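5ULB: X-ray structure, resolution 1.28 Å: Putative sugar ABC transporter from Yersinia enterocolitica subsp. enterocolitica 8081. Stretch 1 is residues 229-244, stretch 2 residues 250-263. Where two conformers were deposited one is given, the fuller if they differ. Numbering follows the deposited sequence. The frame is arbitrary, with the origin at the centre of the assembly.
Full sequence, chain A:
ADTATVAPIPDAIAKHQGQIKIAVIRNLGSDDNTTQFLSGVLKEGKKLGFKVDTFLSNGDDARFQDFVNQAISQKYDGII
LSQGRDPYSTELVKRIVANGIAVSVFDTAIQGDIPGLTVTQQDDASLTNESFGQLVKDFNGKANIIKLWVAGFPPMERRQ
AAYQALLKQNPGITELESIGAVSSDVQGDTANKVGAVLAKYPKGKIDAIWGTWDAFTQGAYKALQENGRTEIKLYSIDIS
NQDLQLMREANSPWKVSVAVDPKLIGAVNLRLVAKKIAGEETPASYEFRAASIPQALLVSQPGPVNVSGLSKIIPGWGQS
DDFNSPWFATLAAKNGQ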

ATOM      1  N   ARG A 229       9.175  -0.040 -26.887  1.00 11.35           N
ATOM      2  CA  ARG A 229       9.280  -1.423 -26.404  1.00 11.13           C
ATOM      3  C   ARG A 229       7.975  -1.951 -25.811  1.00 11.28           C
ATOM      4  O   ARG A 229       8.031  -2.762 -24.881  1.00 12.40           O
ATOM      5  N   THR A 230       6.858  -1.522 -26.354  1.00 11.53           N
ATOM      6  CA  THR A 230       5.567  -1.916 -25.825  1.00 12.51           C
ATOM      7  C   THR A 230       5.133  -3.353 -26.198  1.00 12.44           C
ATOM      8  O   THR A 230       4.076  -3.789 -25.750  1.00 14.89           O
ATOM      9  N   GLU A 231       5.989  -4.093 -26.890  1.00 12.26           N
ATOM     10  CA  GLU A 231       5.755  -5.532 -27.001  1.00 13.25           C
ATOM     11  C   GLU A 231       5.943  -6.243 -25.656  1.00 13.38           C
ATOM     12  O   GLU A 231       5.447  -7.351 -25.522  1.00 15.26           O
ATOM     13  N   ILE A 232       6.688  -5.639 -24.741  1.00 10.98           N
ATOM     14  CA  ILE A 232       6.873  -6.183 -23.374  1.00 10.37           C
ATOM     15  C   ILE A 232       5.666  -5.925 -22.603  1.00 11.59           C
ATOM     16  O   ILE A 232       5.186  -4.820 -22.489  1.00 13.41           O
ATOM     17  N   LYS A 233       5.133  -6.970 -21.911  1.00 11.07           N
ATOM     18  CA  LYS A 233       3.932  -6.848 -21.116  1.00 11.33           C
ATOM     19  C   LYS A 233       4.211  -6.598 -19.636  1.00 11.12           C
ATOM     20  O   LYS A 233       5.155  -7.161 -19.097  1.00 11.65           O
ATOM     21  N   LEU A 234       3.389  -5.756 -19.026  1.00 10.24           N
ATOM     22  CA  LEU A 234       3.565  -5.359 -17.651  1.00 10.71           C
ATOM     23  C   LEU A 234       2.479  -5.949 -16.708  1.00  9.56           C
ATOM     24  O   LEU A 234       1.287  -5.893 -17.063  1.00 11.01           O
ATOM     25  N   TYR A 235       2.920  -6.461 -15.573  1.00  9.32           N
ATOM     26  CA  TYR A 235       2.037  -7.063 -14.559  1.00  9.21           C
ATOM     27  C   TYR A 235       2.416  -6.400 -13.261  1.00  8.64           C
ATOM     28  O   TYR A 235       3.555  -6.469 -12.846  1.00 11.91           O
ATOM     29  N   SER A 236       1.412  -5.785 -12.582  1.00  9.06           N
ATOM     30  CA  SER A 236       1.691  -4.996 -11.384  1.00  8.84           C
ATOM     31  C   SER A 236       0.875  -5.376 -10.188  1.00  9.54           C
ATOM     32  O   SER A 236      -0.255  -5.842 -10.259  1.00  9.77           O
ATOM     33  N   ILE A 237       1.429  -4.957  -9.059  1.00  8.70           N
ATOM     34  CA  ILE A 237       0.744  -4.795  -7.776  1.00  8.75           C
ATOM     35  C   ILE A 237       0.422  -3.301  -7.596  1.00  8.62           C
ATOM     36  O   ILE A 237       1.186  -2.429  -8.113  1.00 10.45           O
ATOM     37  N   ASP A 238      -0.652  -3.032  -6.933  1.00  8.98           N
ATOM     38  CA  ASP A 238      -1.161  -1.708  -6.595  1.00  9.24           C
ATOM     39  C   ASP A 238      -2.007  -1.036  -7.665  1.00  9.56           C
ATOM     40  O   ASP A 238      -1.902  -1.421  -8.820  1.00 12.00           O
ATOM     41  N   ILE A 239      -2.787  -0.033  -7.284  1.00  9.53           N
ATOM     42  CA  ILE A 239      -3.527   0.734  -8.252  1.00  9.92           C
ATOM     43  C   ILE A 239      -3.588   2.171  -7.808  1.00 10.58           C
ATOM     44  O   ILE A 239      -3.448   2.516  -6.642  1.00 11.46           O
ATOM     45  N   SER A 240      -3.761   3.070  -8.776  1.00  9.23           N
ATOM     46  CA  SER A 240      -3.865   4.494  -8.578  1.00 10.61           C
ATOM     47  C   SER A 240      -4.587   5.057  -9.787  1.00 11.07           C
ATOM     48  O   SER A 240      -4.718   4.384 -10.822  1.00 11.42           O
ATOM     49  N   ASN A 241      -4.970   6.345  -9.736  1.00 11.38           N
ATOM     50  CA  ASN A 241      -5.642   6.953 -10.863  1.00 12.84           C
ATOM     51  C   ASN A 241      -4.750   6.904 -12.071  1.00 12.90           C
ATOM     52  O   ASN A 241      -5.258   6.638 -13.196  1.00 14.26           O
ATOM     53  N   GLN A 242      -3.481   7.202 -11.946  1.00 12.03           N
ATOM     54  CA  GLN A 242      -2.541   7.154 -13.060  0.53 13.72           C
ATOM     55  C   GLN A 242      -2.532   5.797 -13.736  1.00 12.41           C
ATOM     56  O   GLN A 242      -2.590   5.699 -14.939  1.00 13.61           O
ATOM     57  N   ASP A 243      -2.473   4.751 -12.934  1.00 12.48           N
ATOM     58  CA  ASP A 243      -2.364   3.406 -13.548  1.00 11.54           C
ATOM     59  C   ASP A 243      -3.568   3.117 -14.399  1.00 10.63           C
ATOM     60  O   ASP A 243      -3.453   2.480 -15.450  1.00 12.20           O
ATOM     61  N   LEU A 244      -4.763   3.481 -13.890  1.00 11.57           N
ATOM     62  CA  LEU A 244      -5.988   3.269 -14.684  1.00 10.80           C
ATOM     63  C   LEU A 244      -5.913   3.996 -16.010  1.00 12.36           C
ATOM     64  O   LEU A 244      -6.357   3.459 -17.051  1.00 13.80           O
ATOM     65  N   ALA A 250      -3.249   4.198 -25.778  1.00 21.53           N
ATOM     66  CA  ALA A 250      -2.918   3.495 -26.960  1.00 25.18           C
ATOM     67  C   ALA A 250      -1.640   2.689 -26.765  1.00 17.13           C
ATOM     68  O   ALA A 250      -0.574   3.261 -26.255  1.00 21.13           O
ATOM     69  N   ASN A 251      -1.667   1.491 -27.244  1.00 21.15           N
ATOM     70  CA  ASN A 251      -0.488   0.601 -27.218  1.00 20.66           C
ATOM     71  C   ASN A 251      -0.072   0.163 -25.826  1.00 20.60           C
ATOM     72  O   ASN A 251       1.055  -0.357 -25.607  1.00 20.92           O
ATOM     73  N   SER A 252      -0.905   0.480 -24.838  1.00 18.18           N
ATOM     74  CA  SER A 252      -0.576   0.163 -23.528  1.00 16.42           C
ATOM     75  C   SER A 252      -0.300  -1.329 -23.199  1.00 16.37           C
ATOM     76  O   SER A 252      -1.118  -2.178 -23.403  1.00 16.73           O
ATOM     77  N   PRO A 253       0.896  -1.591 -22.674  1.00 14.19           N
ATOM     78  CA  PRO A 253       1.316  -2.933 -22.262  1.00 16.30           C
ATOM     79  C   PRO A 253       0.907  -3.285 -20.823  1.00 14.65           C
ATOM     80  O   PRO A 253       1.302  -4.318 -20.338  1.00 15.13           O
ATOM     81  N   TRP A 254       0.125  -2.449 -20.143  1.00 12.88           N
ATOM     82  CA  TRP A 254      -0.161  -2.659 -18.705  1.00 13.29           C
ATOM     83  C   TRP A 254      -1.370  -3.605 -18.569  1.00 12.22           C
ATOM     84  O   TRP A 254      -2.507  -3.181 -18.669  1.00 12.80           O
ATOM     85  N   LYS A 255      -1.090  -4.893 -18.368  1.00 11.48           N
ATOM     86  CA  LYS A 255      -2.091  -5.938 -18.470  1.00 12.12           C
ATOM     87  C   LYS A 255      -2.943  -6.166 -17.222  1.00 11.79           C
ATOM     88  O   LYS A 255      -4.116  -6.519 -17.367  1.00 13.49           O
ATOM     89  N   VAL A 256      -2.368  -5.966 -16.049  1.00 11.61           N
ATOM     90  CA  VAL A 256      -3.094  -6.286 -14.819  1.00 11.22           C
ATOM     91  C   VAL A 256      -2.485  -5.480 -13.699  1.00  9.36           C
ATOM     92  O   VAL A 256      -1.271  -5.259 -13.661  1.00 10.65           O
ATOM     93  N   SER A 257      -3.358  -5.121 -12.737  1.00 10.46           N
ATOM     94  CA  SER A 257      -2.940  -4.604 -11.440  1.00 10.04           C
ATOM     95  C   SER A 257      -3.707  -5.453 -10.420  1.00 10.48           C
ATOM     96  O   SER A 257      -4.941  -5.570 -10.510  1.00 12.32           O
ATOM     97  N   VAL A 258      -3.026  -5.929  -9.397  1.00  8.32           N
ATOM     98  CA  VAL A 258      -3.634  -6.657  -8.292  1.00  8.70           C
ATOM     99  C   VAL A 258      -3.467  -5.739  -7.057  1.00  7.56           C
ATOM    100  O   VAL A 258      -2.311  -5.390  -6.778  1.00  9.88           O
ATOM    101  N   ALA A 259      -4.591  -5.387  -6.435  1.00  8.47           N
ATOM    102  CA  ALA A 259      -4.478  -4.228  -5.511  1.00  9.53           C
ATOM    103  C   ALA A 259      -5.551  -4.195  -4.448  1.00 10.23           C
ATOM    104  O   ALA A 259      -6.623  -4.756  -4.615  1.00 11.97           O
ATOM    105  N   VAL A 260      -5.193  -3.502  -3.377  1.00 10.68           N
ATOM    106  CA  VAL A 260      -6.093  -3.051  -2.332  1.00 10.83           C
ATOM    107  C   VAL A 260      -6.183  -1.542  -2.447  1.00 10.65           C
ATOM    108  O   VAL A 260      -5.146  -0.875  -2.704  1.00 12.82           O
ATOM    109  N   ASP A 261      -7.320  -0.971  -2.211  1.00 11.03           N
ATOM    110  CA  ASP A 261      -7.472   0.519  -2.250  1.00 11.83           C
ATOM    111  C   ASP A 261      -6.673   1.075  -1.027  1.00 11.17           C
ATOM    112  O   ASP A 261      -7.019   0.799   0.119  1.00 10.08           O
ATOM    113  N   PRO A 262      -5.597   1.868  -1.269  1.00  9.38           N
ATOM    114  CA  PRO A 262      -4.863   2.385  -0.117  1.00  9.86           C
ATOM    115  C   PRO A 262      -5.632   3.293   0.711  1.00  9.16           C
ATOM    116  O   PRO A 262      -5.281   3.399   1.929  1.00 10.27           O
ATOM    117  N   LYS A 263      -6.657   3.955   0.204  1.00 10.18           N
ATOM    118  CA  LYS A 263      -7.479   4.800   1.061  1.00 10.21           C
ATOM    119  C   LYS A 263      -8.151   3.928   2.127  1.00 10.93           C
ATOM    120  O   LYS A 263      -8.345   4.385   3.249  1.00 11.67           O
TER

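Strands 233-237 and 254-259 lie side by side and run parallel; along each strand, side chains alternate between the sheet faces. Thr 230 (p) points toward stretch 2, and its CB lies 3.5 Å from Asn 251 O. Water 1 joins the two loops, donating to Thr 230 O (2.8 Å) and Asn 251 O (3.0 Å). Ile 232 (mt) points sideways; its O meets Pro 253 CB at 3.1 Å. Lys 233 (mmtt) folds back, so that its NZ donates to Thr 230 O at 3.1 Å.

Leu 234 (mt) shares a face with Trp 254 and Ser 236. Leu 234 CD1 is 4.3 Å from both Pro 253 CG and Trp 254 CE3. Tyr 235 (chi1 m) is on the other face, where its CD2 packs 3.6 Å from Val 256 CG1. Lys 255 CB lies over one face of the tyrosine ring.

Ser 236 (t) sets its OG 3.8 Å from Trp 254 CZ2; that OG also donates to Ile 237 O at 2.9 Å. Ile 237 (mt) is on the face of Val 258. Asp 238 (m) points away from stretch 2, yet water 2 links it back, donating to Asp 238 OD1 (2.7 Å) and accepting from Val 260 N (3.1 Å). Ser 257 OG (m) donates to Asp 238 O at 3.1 Å and accepts from Trp 254 NE1 at 3.0 Å, so it links the indole to the backbone of Asp 238.

Ile 239 (tp) reaches Ser 257 CB with CD1 (3.7 Å) and Ala 259 CB with CG2 (3.8 Å). Water 3 accepts from Ile 239 N (3.1 Å) and donates to Val 260 O (2.8 Å). Asp 243 (m) points toward stretch 2. Asp 243 CB makes an off-centre CH-pi contact with the six-membered ring of Trp 254 (t), 4.1 Å from the centroid. A methylseleno-ribofuranose, present as alpha and beta forms, also touches these stretches.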

ATOM      1  CB  ARG A 229      10.436  -1.584 -25.465  1.00 11.88           C
ATOM      2  CG  ARG A 229      11.787  -1.327 -26.141  1.00 12.05           C
ATOM      3  CD  ARG A 229      12.179  -2.361 -27.173  1.00 12.40           C
ATOM      4  NE  ARG A 229      12.361  -3.702 -26.578  1.00 11.99           N
ATOM      5  CZ  ARG A 229      13.470  -4.116 -25.969  1.00 11.44           C
ATOM      6  NH1 ARG A 229      14.492  -3.326 -25.803  1.00 12.61           N
ATOM      7  NH2 ARG A 229      13.556  -5.347 -25.431  1.00 11.92           N
ATOM      8  CB  THR A 230       4.459  -0.939 -26.186  1.00 13.91           C
ATOM      9  OG1 THR A 230       4.270  -0.856 -27.560  1.00 17.05           O
ATOM     10  CG2 THR A 230       4.662   0.447 -25.563  1.00 15.20           C
ATOM     11  CB  GLU A 231       6.687  -6.156 -28.065  1.00 14.07           C
ATOM     12  CG  GLU A 231       8.158  -6.380 -27.695  1.00 15.99           C
ATOM     13  CD  GLU A 231       9.078  -5.148 -27.559  1.00 14.36           C
ATOM     14  OE1 GLU A 231       8.667  -4.046 -27.991  1.00 15.90           O
ATOM     15  OE2 GLU A 231      10.166  -5.341 -26.960  1.00 14.66           O
ATOM     16  CB  ILE A 232       8.132  -5.519 -22.743  1.00 10.58           C
ATOM     17  CG1 ILE A 232       9.365  -5.784 -23.571  1.00 11.08           C
ATOM     18  CG2 ILE A 232       8.251  -5.931 -21.306  1.00 11.05           C
ATOM     19  CD1 ILE A 232      10.604  -4.983 -23.108  1.00 12.20           C
ATOM     20  CB  LYS A 233       3.061  -8.105 -21.325  1.00 14.64           C
ATOM     21  CG  LYS A 233       2.626  -8.265 -22.795  1.00 16.54           C
ATOM     22  CD  LYS A 233       2.131  -6.952 -23.482  1.00 26.83           C
ATOM     23  CE  LYS A 233       1.793  -7.114 -24.971  1.00 38.18           C
ATOM     24  NZ  LYS A 233       1.756  -5.799 -25.780  1.00 40.74           N
ATOM     25  CB  LEU A 234       3.460  -3.835 -17.398  1.00 15.11           C
ATOM     26  CG  LEU A 234       4.376  -2.939 -18.032  1.00 16.49           C
ATOM     27  CD1 LEU A 234       3.966  -1.466 -17.864  1.00 16.59           C
ATOM     28  CD2 LEU A 234       5.770  -3.176 -17.441  1.00 22.13           C
ATOM     29  CB  TYR A 235       2.319  -8.569 -14.517  1.00 10.71           C
ATOM     30  CG  TYR A 235       2.007  -9.287 -15.813  1.00 10.41           C
ATOM     31  CD1 TYR A 235       2.879  -9.235 -16.871  1.00 10.99           C
ATOM     32  CD2 TYR A 235       0.792  -9.926 -16.022  1.00 11.11           C
ATOM     33  CE1 TYR A 235       2.563  -9.827 -18.088  1.00 14.10           C
ATOM     34  CE2 TYR A 235       0.466 -10.506 -17.216  1.00 13.33           C
ATOM     35  CZ  TYR A 235       1.373 -10.470 -18.225  1.00 14.74           C
ATOM     36  OH  TYR A 235       1.065 -11.005 -19.445  1.00 19.03           O
ATOM     37  CB  SER A 236       1.431  -3.485 -11.763  1.00 10.51           C
ATOM     38  OG  SER A 236       2.034  -2.580 -10.837  1.00 11.48           O
ATOM     39  CB  ILE A 237       1.622  -5.363  -6.664  1.00  8.74           C
ATOM     40  CG1 ILE A 237       1.762  -6.911  -6.855  1.00  9.78           C
ATOM     41  CG2 ILE A 237       1.073  -5.061  -5.281  1.00 10.19           C
ATOM     42  CD1 ILE A 237       2.731  -7.596  -5.976  1.00 10.74           C
ATOM     43  CB  ASP A 238      -0.116  -0.698  -6.099  1.00  9.63           C
ATOM     44  CG  ASP A 238       0.773  -1.175  -5.012  1.00  9.51           C
ATOM     45  OD1 ASP A 238       0.256  -1.799  -4.024  1.00 11.00           O
ATOM     46  OD2 ASP A 238       2.027  -0.904  -5.100  1.00 11.69           O
ATOM     47  CB  ILE A 239      -5.013   0.205  -8.397  1.00 11.61           C
ATOM     48  CG1 ILE A 239      -5.699   0.614  -9.669  1.00 13.30           C
ATOM     49  CG2 ILE A 239      -5.849   0.493  -7.167  1.00 13.65           C
ATOM     50  CD1 ILE A 239      -5.032   0.073 -10.913  1.00 14.18           C
ATOM     51  CB  SER A 240      -2.453   5.139  -8.370  1.00 11.55           C
ATOM     52  OG  SER A 240      -1.783   5.122  -9.614  1.00 15.97           O
ATOM     53  CB  ASN A 241      -6.035   8.388 -10.559  1.00 14.89           C
ATOM     54  CG  ASN A 241      -7.131   8.522  -9.541  1.00 16.92           C
ATOM     55  OD1 ASN A 241      -7.875   7.555  -9.192  1.00 20.61           O
ATOM     56  ND2 ASN A 241      -7.284   9.761  -9.040  1.00 22.90           N
ATOM     57  CB  GLN A 242      -1.111   7.550 -12.601  0.53 17.53           C
ATOM     58  CG  GLN A 242      -0.089   7.588 -13.745  0.53 21.71           C
ATOM     59  CD  GLN A 242       1.395   7.869 -13.361  0.53 23.91           C
ATOM     60  OE1 GLN A 242       1.676   8.157 -12.230  0.53 30.39           O
ATOM     61  NE2 GLN A 242       2.300   7.771 -14.307  0.53 21.04           N
ATOM     62  CB  ASP A 243      -2.298   2.293 -12.414  1.00 11.37           C
ATOM     63  CG  ASP A 243      -1.258   2.452 -11.448  1.00 12.82           C
ATOM     64  OD1 ASP A 243      -0.293   3.211 -11.595  1.00 13.87           O
ATOM     65  OD2 ASP A 243      -1.374   1.748 -10.366  1.00 14.99           O
ATOM     66  CB  LEU A 244      -7.177   3.677 -13.872  1.00 12.60           C
ATOM     67  CG  LEU A 244      -7.374   2.869 -12.572  1.00 12.05           C
ATOM     68  CD1 LEU A 244      -8.390   3.515 -11.698  1.00 13.94           C
ATOM     69  CD2 LEU A 244      -7.795   1.387 -12.875  1.00 14.30           C
ATOM     70  CB  ALA A 250      -2.780   4.451 -28.160  1.00 26.50           C
ATOM     71  CB  ASN A 251       0.709   1.152 -28.065  1.00 24.55           C
ATOM     72  CG  ASN A 251       0.290   1.464 -29.463  1.00 33.32           C
ATOM     73  OD1 ASN A 251      -0.402   0.651 -30.132  1.00 43.76           O
ATOM     74  ND2 ASN A 251       0.712   2.594 -29.936  1.00 43.23           N
ATOM     75  CB  SER A 252      -1.688   0.614 -22.551  1.00 16.37           C
ATOM     76  OG  SER A 252      -1.294   0.204 -21.208  1.00 14.19           O
ATOM     77  CB  PRO A 253       2.811  -2.871 -22.351  1.00 20.77           C
ATOM     78  CG  PRO A 253       3.165  -1.537 -22.131  1.00 21.47           C
ATOM     79  CD  PRO A 253       2.059  -0.703 -22.632  1.00 17.10           C
ATOM     80  CB  TRP A 254      -0.438  -1.303 -18.029  1.00 13.50           C
ATOM     81  CG  TRP A 254      -0.484  -1.352 -16.510  1.00 13.82           C
ATOM     82  CD1 TRP A 254      -1.066  -2.295 -15.673  1.00 16.09           C
ATOM     83  CD2 TRP A 254       0.129  -0.445 -15.598  1.00 11.06           C
ATOM     84  NE1 TRP A 254      -0.870  -1.974 -14.390  1.00 14.70           N
ATOM     85  CE2 TRP A 254      -0.141  -0.853 -14.297  1.00 11.08           C
ATOM     86  CE3 TRP A 254       0.882   0.745 -15.776  1.00 12.42           C
ATOM     87  CZ2 TRP A 254       0.321  -0.162 -13.172  1.00 11.35           C
ATOM     88  CZ3 TRP A 254       1.375   1.381 -14.686  1.00 13.15           C
ATOM     89  CH2 TRP A 254       1.074   0.933 -13.433  1.00 13.27           C
ATOM     90  CB  LYS A 255      -1.413  -7.270 -18.828  1.00 14.27           C
ATOM     91  CG  LYS A 255      -0.697  -7.351 -20.051  1.00 17.88           C
ATOM     92  CD  LYS A 255      -1.388  -6.680 -21.185  1.00 28.58           C
ATOM     93  CE  LYS A 255      -2.247  -7.636 -21.772  1.00 39.28           C
ATOM     94  NZ  LYS A 255      -1.524  -7.917 -23.099  1.00 62.41           N
ATOM     95  CB  VAL A 256      -3.111  -7.706 -14.495  1.00 15.20           C
ATOM     96  CG1 VAL A 256      -1.783  -8.294 -14.049  1.00 17.04           C
ATOM     97  CG2 VAL A 256      -4.129  -8.126 -13.422  1.00 15.98           C
ATOM     98  CB  SER A 257      -3.316  -3.159 -11.191  1.00 11.96           C
ATOM     99  OG  SER A 257      -2.342  -2.268 -11.783  1.00 15.86           O
ATOM    100  CB  VAL A 258      -3.000  -8.038  -8.101  1.00  9.62           C
ATOM    101  CG1 VAL A 258      -3.748  -8.755  -7.005  1.00 10.77           C
ATOM    102  CG2 VAL A 258      -3.074  -8.833  -9.385  1.00 10.89           C
ATOM    103  CB  ALA A 259      -4.573  -2.949  -6.341  1.00 10.45           C
ATOM    104  CB  VAL A 260      -5.581  -3.471  -0.908  1.00 12.41           C
ATOM    105  CG1 VAL A 260      -6.487  -2.999   0.182  1.00 15.42           C
ATOM    106  CG2 VAL A 260      -5.344  -4.987  -0.815  1.00 12.56           C
ATOM    107  CB  ASP A 261      -8.928   0.925  -2.074  1.00 12.24           C
ATOM    108  CG  ASP A 261      -9.186   2.430  -2.152  1.00 16.74           C
ATOM    109  OD1 ASP A 261      -8.197   3.209  -2.180  1.00 13.99           O
ATOM    110  OD2 ASP A 261     -10.392   2.764  -2.189  1.00 22.47           O
ATOM    111  CB  PRO A 262      -3.607   3.028  -0.798  1.00 11.76           C
ATOM    112  CG  PRO A 262      -3.558   2.554  -2.202  1.00 11.92           C
ATOM    113  CD  PRO A 262      -5.003   2.298  -2.548  1.00 11.11           C
ATOM    114  CB  LYS A 263      -8.569   5.473   0.265  1.00 16.40           C
ATOM    115  CG  LYS A 263      -8.060   6.516  -0.692  1.00 23.75           C
ATOM    116  CD  LYS A 263      -9.207   7.421  -1.183  1.00 27.43           C
ATOM    117  CE  LYS A 263     -10.448   7.275  -0.349  1.00 36.83           C
ATOM    118  NZ  LYS A 263     -10.686   8.225   0.819  1.00 42.96           N
TER
HETATM  119  O   HOH W   1       1.314  -3.331 -25.923  1.00 41.34           O
HETATM  120  O   HOH W   2      -2.115  -3.025  -3.367  1.00 14.67           O
HETATM  121  O   HOH W   3      -2.889  -0.180  -4.229  1.00 14.24           O